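Local coordinates for protein Alpha/beta hydrolase (Paenibacillus sp. VTT E-133280, PDB 6TJ2) that probably hydrolyses methyl salicylate to release salicylic acid, as an extracellular alpha/beta-hydrolase resembling tobacco salicylic acid binding protein 2, at residues 184-189 with 263-268; 139-144 with 229-234; 154-159 with 235-240; 61-66 with 273-278; 57-62 with 267-272. One frame throughout, in Å; residues are numbered along the deposited sequence.

Contact 1 (184-189 with 263-268); sequences DTFVNT and DHMTTV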
# COMPACT_ATOMS: atom_id res chain seq x y z
N ASP A 184 17.78 -9.01 -4.57
CA ASP A 184 16.54 -8.50 -5.18
C ASP A 184 15.33 -8.56 -4.24
O ASP A 184 14.37 -7.86 -4.56
CB ASP A 184 16.28 -9.10 -6.56
CG ASP A 184 17.11 -8.46 -7.66
OD1 ASP A 184 17.64 -7.38 -7.48
OD2 ASP A 184 17.06 -9.05 -8.76
N THR A 185 15.36 -9.31 -3.14
CA THR A 185 14.16 -9.41 -2.28
C THR A 185 14.42 -9.12 -0.83
O THR A 185 13.41 -8.88 -0.13
CB THR A 185 13.43 -10.74 -2.42
OG1 THR A 185 14.15 -11.79 -1.79
CG2 THR A 185 13.17 -11.08 -3.87
N PHE A 186 15.65 -9.08 -0.34
CA PHE A 186 15.96 -8.70 1.05
C PHE A 186 16.51 -7.28 1.13
O PHE A 186 16.30 -6.57 2.11
CB PHE A 186 16.93 -9.69 1.69
CG PHE A 186 16.30 -10.99 2.13
CD1 PHE A 186 16.41 -11.36 3.46
CD2 PHE A 186 15.66 -11.85 1.27
CE1 PHE A 186 15.84 -12.55 3.92
CE2 PHE A 186 15.12 -13.05 1.73
CZ PHE A 186 15.20 -13.37 3.07
N VAL A 187 17.32 -6.92 0.13
CA VAL A 187 17.97 -5.58 0.07
C VAL A 187 17.68 -4.90 -1.28
O VAL A 187 18.55 -4.28 -1.91
CB VAL A 187 19.47 -5.69 0.39
CG1 VAL A 187 19.69 -6.11 1.83
CG2 VAL A 187 20.22 -6.62 -0.53
N ASN A 188 16.45 -5.04 -1.77
CA ASN A 188 16.04 -4.49 -3.07
C ASN A 188 16.28 -3.00 -3.17
O ASN A 188 16.57 -2.57 -4.33
CB ASN A 188 14.55 -4.83 -3.32
CG ASN A 188 13.62 -4.76 -2.13
OD1 ASN A 188 13.88 -5.37 -1.11
ND2 ASN A 188 12.50 -4.05 -2.30
N THR A 189 16.32 -2.22 -2.12
CA THR A 189 16.53 -0.75 -2.24
C THR A 189 18.01 -0.40 -2.10
O THR A 189 18.34 0.79 -2.25
CB THR A 189 15.69 0.02 -1.21
OG1 THR A 189 16.18 -0.23 0.10
CG2 THR A 189 14.23 -0.36 -1.28
N ASP A 263 13.10 -1.48 3.25
CA ASP A 263 13.06 -2.92 2.87
C ASP A 263 13.55 -3.77 4.04
O ASP A 263 13.66 -3.29 5.16
CB ASP A 263 13.87 -3.11 1.58
CG ASP A 263 15.34 -2.90 1.79
OD1 ASP A 263 15.80 -2.86 2.98
OD2 ASP A 263 16.07 -2.84 0.74
N HIS A 264 13.75 -5.06 3.80
CA HIS A 264 13.99 -5.97 4.92
C HIS A 264 15.31 -5.71 5.63
O HIS A 264 15.33 -5.71 6.86
CB HIS A 264 13.95 -7.42 4.40
CG HIS A 264 13.64 -8.41 5.46
ND1 HIS A 264 12.50 -8.34 6.20
CD2 HIS A 264 14.28 -9.55 5.87
CE1 HIS A 264 12.42 -9.40 6.97
NE2 HIS A 264 13.49 -10.17 6.83
N MET A 265 16.40 -5.54 4.90
CA MET A 265 17.74 -5.50 5.57
C MET A 265 18.60 -4.31 5.19
O MET A 265 19.66 -4.16 5.82
CB MET A 265 18.50 -6.80 5.33
CG MET A 265 17.77 -7.96 5.90
SD MET A 265 18.87 -9.38 6.00
CE MET A 265 18.00 -10.42 7.16
N THR A 266 18.18 -3.40 4.31
CA THR A 266 19.02 -2.21 3.99
C THR A 266 18.79 -1.12 5.05
O THR A 266 19.74 -0.50 5.55
CB THR A 266 18.62 -1.65 2.63
OG1 THR A 266 18.71 -2.69 1.65
CG2 THR A 266 19.45 -0.45 2.22
N THR A 267 17.53 -0.83 5.32
CA THR A 267 17.15 0.47 5.91
C THR A 267 17.64 0.61 7.32
O THR A 267 17.99 1.72 7.75
CB THR A 267 15.64 0.64 5.78
OG1 THR A 267 15.22 0.18 4.49
CG2 THR A 267 15.18 2.08 5.97
N VAL A 268 17.70 -0.48 8.07
CA VAL A 268 18.22 -0.37 9.47
C VAL A 268 19.69 0.02 9.45
O VAL A 268 20.25 0.48 10.49
CB VAL A 268 18.04 -1.66 10.29
CG1 VAL A 268 16.56 -1.91 10.48
CG2 VAL A 268 18.79 -2.83 9.70
O HOH W 1 12.81 -6.44 1.19
O HOH W 2 16.22 1.49 2.26

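Contact 2 (139-144 with 229-234); sequences FFDAFA and LYLTED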
# COMPACT_ATOMS: atom_id res chain seq x y z
N PHE A 139 6.18 -5.99 16.45
CA PHE A 139 6.56 -6.82 15.30
C PHE A 139 7.03 -5.91 14.20
O PHE A 139 6.22 -5.12 13.68
CB PHE A 139 5.37 -7.65 14.82
CG PHE A 139 4.96 -8.72 15.80
CD1 PHE A 139 5.30 -10.04 15.56
CD2 PHE A 139 4.25 -8.44 16.93
CE1 PHE A 139 4.96 -11.03 16.47
CE2 PHE A 139 3.90 -9.40 17.85
CZ PHE A 139 4.30 -10.70 17.63
N PHE A 140 8.27 -5.93 13.81
CA PHE A 140 8.91 -5.09 12.78
C PHE A 140 9.20 -5.94 11.57
O PHE A 140 10.14 -6.73 11.61
CB PHE A 140 10.12 -4.36 13.35
CG PHE A 140 11.05 -3.74 12.34
CD1 PHE A 140 12.42 -3.65 12.58
CD2 PHE A 140 10.56 -3.22 11.15
CE1 PHE A 140 13.26 -3.14 11.61
CE2 PHE A 140 11.41 -2.75 10.17
CZ PHE A 140 12.78 -2.70 10.41
N ASP A 141 8.33 -5.91 10.54
CA ASP A 141 8.53 -6.72 9.33
C ASP A 141 8.84 -8.14 9.80
O ASP A 141 9.84 -8.75 9.38
CB ASP A 141 9.60 -6.14 8.41
CG ASP A 141 9.17 -4.86 7.75
OD1 ASP A 141 8.05 -4.48 7.89
OD2 ASP A 141 9.98 -4.29 6.98
N ALA A 142 7.95 -8.63 10.65
CA ALA A 142 8.14 -9.87 11.39
C ALA A 142 7.00 -10.85 11.13
O ALA A 142 5.86 -10.47 10.82
CB ALA A 142 8.32 -9.62 12.87
N PHE A 143 7.32 -12.11 11.26
CA PHE A 143 6.32 -13.18 11.20
C PHE A 143 5.57 -13.24 12.52
O PHE A 143 6.15 -13.01 13.61
CB PHE A 143 7.00 -14.52 10.90
CG PHE A 143 7.74 -14.49 9.60
CD1 PHE A 143 7.01 -14.50 8.42
CD2 PHE A 143 9.12 -14.37 9.53
CE1 PHE A 143 7.68 -14.42 7.19
CE2 PHE A 143 9.76 -14.24 8.32
CZ PHE A 143 9.05 -14.32 7.16
N ALA A 144 4.30 -13.58 12.45
CA ALA A 144 3.46 -13.83 13.64
C ALA A 144 2.67 -15.09 13.38
O ALA A 144 1.46 -15.00 13.11
CB ALA A 144 2.60 -12.60 13.87
N LEU A 229 5.20 -2.59 12.89
CA LEU A 229 5.98 -1.61 12.13
C LEU A 229 6.32 -2.22 10.78
O LEU A 229 6.98 -3.25 10.73
CB LEU A 229 7.23 -1.22 12.96
CG LEU A 229 8.21 -0.30 12.22
CD1 LEU A 229 7.59 0.99 11.68
CD2 LEU A 229 9.43 0.01 13.11
N TYR A 230 5.82 -1.62 9.70
CA TYR A 230 5.91 -2.15 8.34
C TYR A 230 6.61 -1.20 7.44
O TYR A 230 6.20 -0.02 7.39
CB TYR A 230 4.50 -2.43 7.82
CG TYR A 230 4.44 -2.93 6.40
CD1 TYR A 230 3.71 -2.23 5.47
CD2 TYR A 230 5.13 -4.06 5.99
CE1 TYR A 230 3.58 -2.70 4.19
CE2 TYR A 230 5.07 -4.48 4.67
CZ TYR A 230 4.28 -3.81 3.79
OH TYR A 230 4.21 -4.32 2.49
N LEU A 231 7.60 -1.66 6.71
CA LEU A 231 8.26 -0.89 5.66
C LEU A 231 7.75 -1.35 4.29
O LEU A 231 7.73 -2.54 4.01
CB LEU A 231 9.77 -0.97 5.73
CG LEU A 231 10.40 -0.67 7.09
CD1 LEU A 231 11.91 -0.80 7.02
CD2 LEU A 231 10.01 0.73 7.57
N THR A 232 7.30 -0.40 3.47
CA THR A 232 6.42 -0.78 2.33
C THR A 232 7.16 -1.41 1.15
O THR A 232 6.46 -1.94 0.29
CB THR A 232 5.63 0.42 1.83
OG1 THR A 232 6.50 1.38 1.25
CG2 THR A 232 4.80 1.07 2.92
N GLU A 233 8.50 -1.44 1.13
CA GLU A 233 9.23 -2.15 0.08
C GLU A 233 9.82 -3.45 0.66
O GLU A 233 10.67 -4.07 -0.00
CB GLU A 233 10.30 -1.26 -0.54
CG GLU A 233 9.73 -0.23 -1.53
CD GLU A 233 10.69 0.89 -1.80
OE1 GLU A 233 11.01 1.65 -0.86
OE2 GLU A 233 11.13 1.03 -2.96
N ASP A 234 9.32 -3.92 1.81
CA ASP A 234 9.86 -5.20 2.36
C ASP A 234 9.19 -6.37 1.65
O ASP A 234 7.95 -6.60 1.78
CB ASP A 234 9.64 -5.26 3.86
CG ASP A 234 10.41 -6.43 4.45
OD1 ASP A 234 10.59 -7.44 3.74
OD2 ASP A 234 10.89 -6.27 5.60

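Contact 3 (154-159 with 235-240); sequences QFPAES and TAIPQG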
# COMPACT_ATOMS: atom_id res chain seq x y z
N GLN A 154 4.35 -19.76 6.79
CA GLN A 154 3.79 -18.46 6.39
C GLN A 154 4.10 -18.16 4.94
O GLN A 154 3.46 -17.27 4.39
CB GLN A 154 4.43 -17.35 7.23
CG GLN A 154 4.28 -17.52 8.74
CD GLN A 154 2.92 -17.97 9.19
OE1 GLN A 154 1.90 -17.31 8.83
NE2 GLN A 154 2.85 -19.08 9.90
N PHE A 155 5.03 -18.88 4.32
CA PHE A 155 5.48 -18.50 2.96
C PHE A 155 4.55 -19.06 1.88
O PHE A 155 3.91 -20.09 2.05
CB PHE A 155 6.90 -18.99 2.71
CG PHE A 155 7.94 -18.10 3.36
CD1 PHE A 155 8.60 -17.15 2.62
CD2 PHE A 155 8.18 -18.23 4.71
CE1 PHE A 155 9.52 -16.30 3.24
CE2 PHE A 155 9.14 -17.42 5.31
CZ PHE A 155 9.82 -16.48 4.56
N PRO A 156 4.57 -18.45 0.68
CA PRO A 156 3.95 -19.08 -0.49
C PRO A 156 4.56 -20.47 -0.69
O PRO A 156 5.73 -20.69 -0.35
CB PRO A 156 4.28 -18.13 -1.63
CG PRO A 156 4.60 -16.81 -0.98
CD PRO A 156 5.20 -17.15 0.37
N ALA A 157 3.79 -21.39 -1.29
CA ALA A 157 4.23 -22.78 -1.49
C ALA A 157 5.58 -22.86 -2.21
O ALA A 157 6.39 -23.73 -1.81
CB ALA A 157 3.15 -23.54 -2.24
N GLU A 158 5.80 -22.01 -3.19
CA GLU A 158 7.03 -22.06 -4.05
C GLU A 158 8.24 -21.69 -3.18
O GLU A 158 9.27 -22.41 -3.25
CB GLU A 158 6.92 -21.10 -5.24
CG GLU A 158 5.70 -21.35 -6.10
CD GLU A 158 4.33 -21.01 -5.50
OE1 GLU A 158 4.23 -20.04 -4.72
OE2 GLU A 158 3.34 -21.74 -5.82
N SER A 159 8.12 -20.64 -2.35
CA SER A 159 9.21 -20.22 -1.43
C SER A 159 9.43 -21.32 -0.40
O SER A 159 10.60 -21.64 -0.01
CB SER A 159 8.88 -18.92 -0.75
OG SER A 159 8.74 -17.85 -1.67
N THR A 235 9.99 -7.11 0.90
CA THR A 235 9.56 -8.23 0.06
C THR A 235 10.27 -9.53 0.50
O THR A 235 10.31 -10.47 -0.28
CB THR A 235 9.88 -7.94 -1.39
OG1 THR A 235 11.26 -7.60 -1.55
CG2 THR A 235 9.06 -6.80 -1.91
N ALA A 236 10.78 -9.62 1.71
CA ALA A 236 11.49 -10.84 2.11
C ALA A 236 10.52 -11.99 2.07
O ALA A 236 10.91 -13.10 1.69
CB ALA A 236 12.19 -10.66 3.43
N ILE A 237 9.27 -11.78 2.43
CA ILE A 237 8.16 -12.66 1.98
C ILE A 237 7.46 -11.85 0.90
O ILE A 237 7.25 -10.64 1.05
CB ILE A 237 7.28 -13.08 3.18
CG1 ILE A 237 6.27 -14.14 2.75
CG2 ILE A 237 6.63 -11.87 3.87
CD1 ILE A 237 5.70 -14.86 3.94
N PRO A 238 7.11 -12.47 -0.23
CA PRO A 238 6.52 -11.72 -1.33
C PRO A 238 5.26 -10.94 -0.92
O PRO A 238 4.44 -11.44 -0.13
CB PRO A 238 6.18 -12.82 -2.35
CG PRO A 238 7.17 -13.93 -2.08
CD PRO A 238 7.39 -13.89 -0.57
N GLN A 239 5.10 -9.73 -1.40
CA GLN A 239 3.88 -8.98 -1.20
C GLN A 239 2.70 -9.60 -1.98
O GLN A 239 2.91 -10.18 -3.03
CB GLN A 239 4.08 -7.51 -1.55
CG GLN A 239 5.14 -6.89 -0.64
CD GLN A 239 5.35 -5.41 -0.73
OE1 GLN A 239 6.26 -4.84 -0.04
NE2 GLN A 239 4.57 -4.72 -1.51
N GLY A 240 1.56 -9.57 -1.33
CA GLY A 240 0.38 -10.31 -1.82
C GLY A 240 -0.26 -11.03 -0.64
O GLY A 240 -0.16 -10.65 0.51

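Contact 4 (61-66 with 273-278); sequences DETASE and KMMAEL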
# COMPACT_ATOMS: atom_id res chain seq x y z
N ASP A 61 23.19 -2.62 14.96
CA ASP A 61 24.24 -1.71 15.47
C ASP A 61 23.86 -0.24 15.23
O ASP A 61 23.88 0.57 16.20
CB ASP A 61 25.58 -2.02 14.83
CG ASP A 61 26.29 -3.27 15.34
OD1 ASP A 61 25.85 -3.81 16.34
OD2 ASP A 61 27.27 -3.65 14.60
N GLU A 62 23.53 0.10 14.02
CA GLU A 62 23.32 1.54 13.66
C GLU A 62 22.04 2.05 14.30
O GLU A 62 21.97 3.17 14.81
CB GLU A 62 23.33 1.73 12.15
CG GLU A 62 24.63 1.35 11.44
CD GLU A 62 24.89 -0.13 11.19
OE1 GLU A 62 24.01 -1.01 11.45
OE2 GLU A 62 26.03 -0.43 10.72
N THR A 63 20.98 1.30 14.15
CA THR A 63 19.67 1.72 14.67
C THR A 63 19.68 1.79 16.18
O THR A 63 19.13 2.76 16.78
CB THR A 63 18.57 0.84 14.08
OG1 THR A 63 18.41 1.09 12.68
CG2 THR A 63 17.26 1.06 14.77
N ALA A 64 20.30 0.83 16.85
CA ALA A 64 20.41 0.90 18.32
C ALA A 64 21.19 2.16 18.77
O ALA A 64 20.78 2.76 19.74
CB ALA A 64 21.06 -0.39 18.83
N SER A 65 22.25 2.46 18.05
CA SER A 65 23.06 3.66 18.37
C SER A 65 22.17 4.89 18.25
O SER A 65 22.20 5.79 19.14
CB SER A 65 24.20 3.79 17.44
OG SER A 65 24.87 5.01 17.64
N GLU A 66 21.33 4.99 17.23
CA GLU A 66 20.43 6.17 17.08
C GLU A 66 19.37 6.19 18.17
O GLU A 66 18.98 7.27 18.63
CB GLU A 66 19.86 6.23 15.66
CG GLU A 66 20.90 6.52 14.61
CD GLU A 66 21.61 7.85 14.74
OE1 GLU A 66 20.94 8.81 15.09
OE2 GLU A 66 22.81 7.89 14.39
N LYS A 273 18.52 6.71 11.81
CA LYS A 273 17.81 7.72 12.59
C LYS A 273 16.32 7.64 12.30
O LYS A 273 15.51 7.67 13.23
CB LYS A 273 18.38 9.11 12.27
CG LYS A 273 17.76 10.23 13.08
CD LYS A 273 18.21 11.60 12.62
CE LYS A 273 17.24 12.69 13.04
NZ LYS A 273 17.96 13.94 13.38
N MET A 274 15.98 7.52 11.03
CA MET A 274 14.57 7.36 10.64
C MET A 274 13.97 6.08 11.25
O MET A 274 12.86 6.09 11.81
CB MET A 274 14.47 7.33 9.12
CG MET A 274 13.07 7.20 8.62
SD MET A 274 12.99 6.61 6.91
CE MET A 274 13.36 4.88 7.22
N MET A 275 14.73 4.99 11.24
CA MET A 275 14.26 3.74 11.84
C MET A 275 14.05 3.85 13.34
O MET A 275 13.03 3.37 13.87
CB MET A 275 15.19 2.56 11.53
CG MET A 275 15.21 2.17 10.08
SD MET A 275 13.56 1.74 9.38
CE MET A 275 12.95 0.70 10.70
N ALA A 276 14.97 4.50 14.04
CA ALA A 276 14.82 4.73 15.49
C ALA A 276 13.55 5.51 15.74
O ALA A 276 12.78 5.16 16.63
CB ALA A 276 16.05 5.45 15.99
N GLU A 277 13.28 6.54 14.96
CA GLU A 277 12.05 7.33 15.15
C GLU A 277 10.81 6.46 14.93
O GLU A 277 9.85 6.59 15.68
CB GLU A 277 12.06 8.53 14.22
CG GLU A 277 13.14 9.54 14.54
CD GLU A 277 13.29 10.58 13.44
OE1 GLU A 277 12.65 10.44 12.35
OE2 GLU A 277 14.03 11.53 13.65
N LEU A 278 10.83 5.61 13.94
CA LEU A 278 9.71 4.71 13.69
C LEU A 278 9.50 3.72 14.82
O LEU A 278 8.35 3.41 15.24
CB LEU A 278 9.85 3.93 12.38
CG LEU A 278 9.70 4.80 11.12
CD1 LEU A 278 10.16 4.03 9.91
CD2 LEU A 278 8.25 5.28 10.96

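Contact 5 (57-62 with 267-272); sequences AGFWDE and TVRTEP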
# COMPACT_ATOMS: atom_id res chain seq x y z
N ALA A 57 23.13 -10.24 16.24
CA ALA A 57 22.81 -9.03 17.04
C ALA A 57 23.37 -7.77 16.37
O ALA A 57 22.82 -6.68 16.61
CB ALA A 57 23.39 -9.22 18.43
N GLY A 58 24.43 -7.90 15.57
CA GLY A 58 25.05 -6.78 14.83
C GLY A 58 24.11 -6.12 13.84
O GLY A 58 24.38 -4.99 13.41
N PHE A 59 23.04 -6.80 13.47
CA PHE A 59 22.00 -6.22 12.60
C PHE A 59 21.58 -4.87 13.14
O PHE A 59 21.27 -4.00 12.33
CB PHE A 59 20.79 -7.16 12.53
CG PHE A 59 19.63 -6.76 11.67
CD1 PHE A 59 19.81 -6.78 10.31
CD2 PHE A 59 18.43 -6.32 12.16
CE1 PHE A 59 18.76 -6.51 9.45
CE2 PHE A 59 17.39 -5.99 11.28
CZ PHE A 59 17.56 -6.10 9.94
N TRP A 60 21.45 -4.75 14.46
CA TRP A 60 20.91 -3.56 15.15
C TRP A 60 21.94 -2.47 15.40
O TRP A 60 21.56 -1.46 15.96
CB TRP A 60 20.28 -4.00 16.46
CG TRP A 60 19.20 -5.03 16.33
CD1 TRP A 60 19.22 -6.29 16.82
CD2 TRP A 60 17.91 -4.84 15.69
NE1 TRP A 60 18.03 -6.91 16.53
CE2 TRP A 60 17.20 -6.04 15.88
CE3 TRP A 60 17.30 -3.77 15.05
CZ2 TRP A 60 15.91 -6.22 15.39
CZ3 TRP A 60 16.02 -3.92 14.59
CH2 TRP A 60 15.34 -5.14 14.78
N ASP A 61 23.19 -2.62 14.96
CA ASP A 61 24.24 -1.71 15.47
C ASP A 61 23.86 -0.24 15.23
O ASP A 61 23.88 0.57 16.20
CB ASP A 61 25.58 -2.02 14.83
CG ASP A 61 26.29 -3.27 15.34
OD1 ASP A 61 25.85 -3.81 16.34
OD2 ASP A 61 27.27 -3.65 14.60
N GLU A 62 23.53 0.10 14.02
CA GLU A 62 23.32 1.54 13.66
C GLU A 62 22.04 2.05 14.30
O GLU A 62 21.97 3.17 14.81
CB GLU A 62 23.33 1.73 12.15
CG GLU A 62 24.63 1.35 11.44
CD GLU A 62 24.89 -0.13 11.19
OE1 GLU A 62 24.01 -1.01 11.45
OE2 GLU A 62 26.03 -0.43 10.72
N THR A 267 17.53 -0.83 5.32
CA THR A 267 17.15 0.47 5.91
C THR A 267 17.64 0.61 7.32
O THR A 267 17.99 1.72 7.75
CB THR A 267 15.64 0.64 5.78
OG1 THR A 267 15.22 0.18 4.49
CG2 THR A 267 15.18 2.08 5.97
N VAL A 268 17.70 -0.48 8.07
CA VAL A 268 18.22 -0.37 9.47
C VAL A 268 19.69 0.02 9.45
O VAL A 268 20.25 0.48 10.49
CB VAL A 268 18.04 -1.66 10.29
CG1 VAL A 268 16.56 -1.91 10.48
CG2 VAL A 268 18.79 -2.83 9.70
N ARG A 269 20.40 -0.17 8.34
CA ARG A 269 21.83 0.24 8.21
C ARG A 269 21.93 1.61 7.59
O ARG A 269 22.78 2.39 8.05
CB ARG A 269 22.63 -0.73 7.34
CG ARG A 269 23.05 -1.95 8.10
CD ARG A 269 22.14 -3.09 7.77
NE ARG A 269 22.72 -4.27 8.39
CZ ARG A 269 22.60 -5.50 7.92
NH1 ARG A 269 21.80 -5.80 6.91
NH2 ARG A 269 23.26 -6.46 8.52
N THR A 270 21.13 1.94 6.59
CA THR A 270 21.32 3.19 5.80
C THR A 270 20.55 4.35 6.38
O THR A 270 20.93 5.50 6.11
CB THR A 270 21.00 2.93 4.33
OG1 THR A 270 19.63 2.52 4.31
CG2 THR A 270 21.88 1.85 3.74
N GLU A 271 19.42 4.13 7.04
CA GLU A 271 18.57 5.18 7.58
C GLU A 271 18.27 4.91 9.02
O GLU A 271 17.12 4.88 9.43
CB GLU A 271 17.27 5.31 6.77
CG GLU A 271 17.48 5.68 5.32
CD GLU A 271 17.98 7.09 5.05
OE1 GLU A 271 17.95 7.95 5.95
OE2 GLU A 271 18.38 7.38 3.85
N PRO A 272 19.30 4.76 9.88
CA PRO A 272 19.06 4.35 11.26
C PRO A 272 18.33 5.41 12.07
O PRO A 272 17.62 5.04 13.01
CB PRO A 272 20.47 4.05 11.83
CG PRO A 272 21.40 4.88 10.92
CD PRO A 272 20.73 4.84 9.55
O HOH W 3 24.26 -3.68 10.88
O HOH W 4 20.88 -1.24 12.63

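Contact 1 (184-189 with 263-268)
The rings of F186 and H264 form an offset edge-to-face pair: the histidine edge is turned to the face of the phenylalanine, with planes at 88° and H264 CD2 3.7 Å from F186 CD1. At the edge of the F186 ring, near its plane, lies the sulfur of M265, a Met-aromatic contact with SD 4.1 Å from CD1. The backbone holds the same residues together, since M265 N donates to F186 O over 3.0 Å.

Next to this, the D263 carboxylate binds both segments. Its OD2 takes three donors: T189 N (2.9 Å) on the anti lone pair, T266 OG1 (2.8 Å) on the syn lone pair, and T189 OG1 (2.7 Å) from above the carboxylate plane. OD1 accepts T266 N, an Asx motif that ties the carboxylate to its own turn. T189 OG1 also receives a proton from a water that reaches T267 OG1. V187 lies at about a right angle to T266, with V187 CB 3.3 Å from T266 OG1.

H264 ND1 is bonded to D234, consistent with a Ser-His-Asp triad completed by S117. The turn after helix 179-185 is thus fastened to the loop 263-266 that carries H264, before helix 267-270, while V187 and T266 pack on F198 of helix 192-200 and N188 ND2 bonds to F257 O of the second subunit.

Contact 2 (139-144 with 229-234)
D141 reaches across to L231 and D234. Its CB already lies 3.1 Å from D234 OD2; with CG anti to the carbonyl carbon (chi1 -70°), the carboxylate then splits between two partners. OD1 accepts L231 N at 3.1 Å through its syn lone pair, and sits close to the CA of Y230 and to the rim atom CD2 of that ring. OD2 passes the CB of L231 and meets D234 OD2 at 2.6 Å, tip to tip, with the two carboxylate planes 80° apart. D234 OD2 is hydrogen-bonded to H264 ND1, so D141 is a second-shell neighbour of that pair.

The backbone brings D141 here. F140 and L229 are a parallel bridge pair, with L229 N donating to F139 O (2.8 Å) and D141 N to L229 O (3.0 Å); the chain then turns a corner and leaves the sheet. On the face that F140 and L229 share, the F140 ring lies beside L229, CD2 3.9 Å from its CG. The ring's edge receives L231 CD1, 3.7 Å from CE2, and M275 of helix 272-283 packs against the same phenylalanine.

A type I turn from L231 to D234 follows strand 226-231. An aspartate just beyond this strand of the parallel sheet is where some alpha/beta hydrolases carry the triad acid, and D234 probably plays that part.

Contact 3 (154-159 with 235-240)
F155, just before a helix, and I237, in a loop, pass with CA atoms 6.5 Å apart and no hydrogen bond links their segments, so the join is one of packing. I237 does most of the work. Its CG1 is anti to the backbone N (chi1 -172°), and the extended chi2 (163°) carries CD1 over one face of the F155 ring, a CH-pi contact 4.0 Å from the centroid and 14° off the ring normal, shifted somewhat toward the rim. The same methyl lies 3.3 Å from Q154 O. CG1 itself rests 3.8 Å from F155 CD1, while the A236 carbonyl oxygen sits at the ring edge, 3.8 Å from CE1.

Next along, two prolines meet tip to tip, P156 CG to P238 CG at 4.0 Å. P156 CD also touches I237 CG1 at the same distance. The hydroxyl of S159, one turn further on, approaches P238 CG without a bond.

F143 and F163 also meet the F155 ring, the latter edge-to-face, which extends this apolar cluster into the fold. P156 is the N-cap residue of helix 157-170, the first helix of the long insertion between strands 134-139 and 226-231. Such an insertion is where alpha/beta hydrolases carry their cap; here its start is packed onto the loop that follows the probable triad acid D234.

Contact 4 (61-66 with 273-278)
Two rotations bring E66 over K273 and A276. With CG anti to the carbonyl carbon (chi1 -68°), that atom lies 3.7 Å from K273 N; the bend at chi2 (-62°) turns CD, and with it the carboxylate, toward the lysine stem, where OE1 lies beside the aliphatic chain, 3.8 Å from K273 CB. The K273 chain leaves in the other sense, nearly extended as far as CE and bent at chi4; NZ is 6.2 Å from E66 OE1, and the two charges do not meet. E66 OE2 has its salt bridge with K69 of its own helix instead.

Nearer the backbone, E66 CB touches A276 CB at 3.9 Å, methylene against methyl. The short alanine side chain is in keeping with the 8.1 Å approach of the two helix axes, which cross at -63°. Helices 61-69 and 272-283 are the first and last helices of the chain; in alpha/beta hydrolases such a pair lies together on one side of the central parallel sheet, with the other sheet-flanking helices opposite.

Further along the groove, T63 crosses M275 obliquely. Its OG1 is 3.7 Å from M275 CB, and its CG2 sits 4.1 Å from the same atom. That hydroxyl is hydrogen-bonded to V268 O of the short helix 267-270, so T63 reaches two consecutive helices at once. Beyond CB, M275 bends away at chi2 and chi3 into the core, onto F140 and L231.

Contact 5 (57-62 with 267-272)
Just downstream of the probable catalytic histidine, helix 267-270 presents V268 and R269 to F59 and E62, where a 3-10 turn leads into helix 61-69, the first helix of the alpha/beta-hydrolase fold. The F59 ring is the hub. CG anti to the backbone N (chi1 -179°) carries the ring toward helix 267-270, where V268 CG2 lies over one face, 3.8 Å from the centroid in a CH-pi contact, though offset toward the rim so that CZ is nearest at 3.5 Å. A second neighbour is the R269 guanidinium: F59 CD1 stands over the centre of its face, 3.9 Å from CZ, with ring and guanidinium planes 67° apart. R269 NH1 is itself bonded to M265 O, which helps fix the group. F59 also leans on its neighbour W60, CD2 over the middle of the indole.

E62 takes the outer side. Its CB packs on P272 CB at 3.7 Å, and its OE1 meets the aliphatic CG of R269 at 3.6 Å. The carboxylate does not touch the guanidinium; OE1 and NE are 4.7 Å apart. A water stands between them, accepting from R269 NE and lying 2.7 Å from E62 OE1, with G58 O also in bonding distance. A second water links the carbonyls F59 O and V268 O.

The opposite charges thus interact through a bridging water rather than by a direct salt bridge. Their attraction is probably softened accordingly, and the direct contacts are mostly apolar packing, with oxygens meeting carbons at E62.

In the fold
Segments 57-62 and 61-66 come early in the chain and 263-278 near its end, so contacts 4 and 5, whose centres are 7 Å apart, join distant parts of the sequence through helices 61-69, 267-270 and 272-283. Contacts 2 and 3 lie between these in sequence, and the segments of contacts 1, 2 and 3 alternate. Contact 2 is on the central sheet, its centre 11 Å from contact 1, and H264 ND1 to D234 OD2 connects the two. Contact 3 is the outlier, 27 Å from contact 4 between centres, at the start of the probable cap. Contact 1, sharing T267 and V268 with contact 5, thus connects the probable cap, the probable triad and helix 267-270.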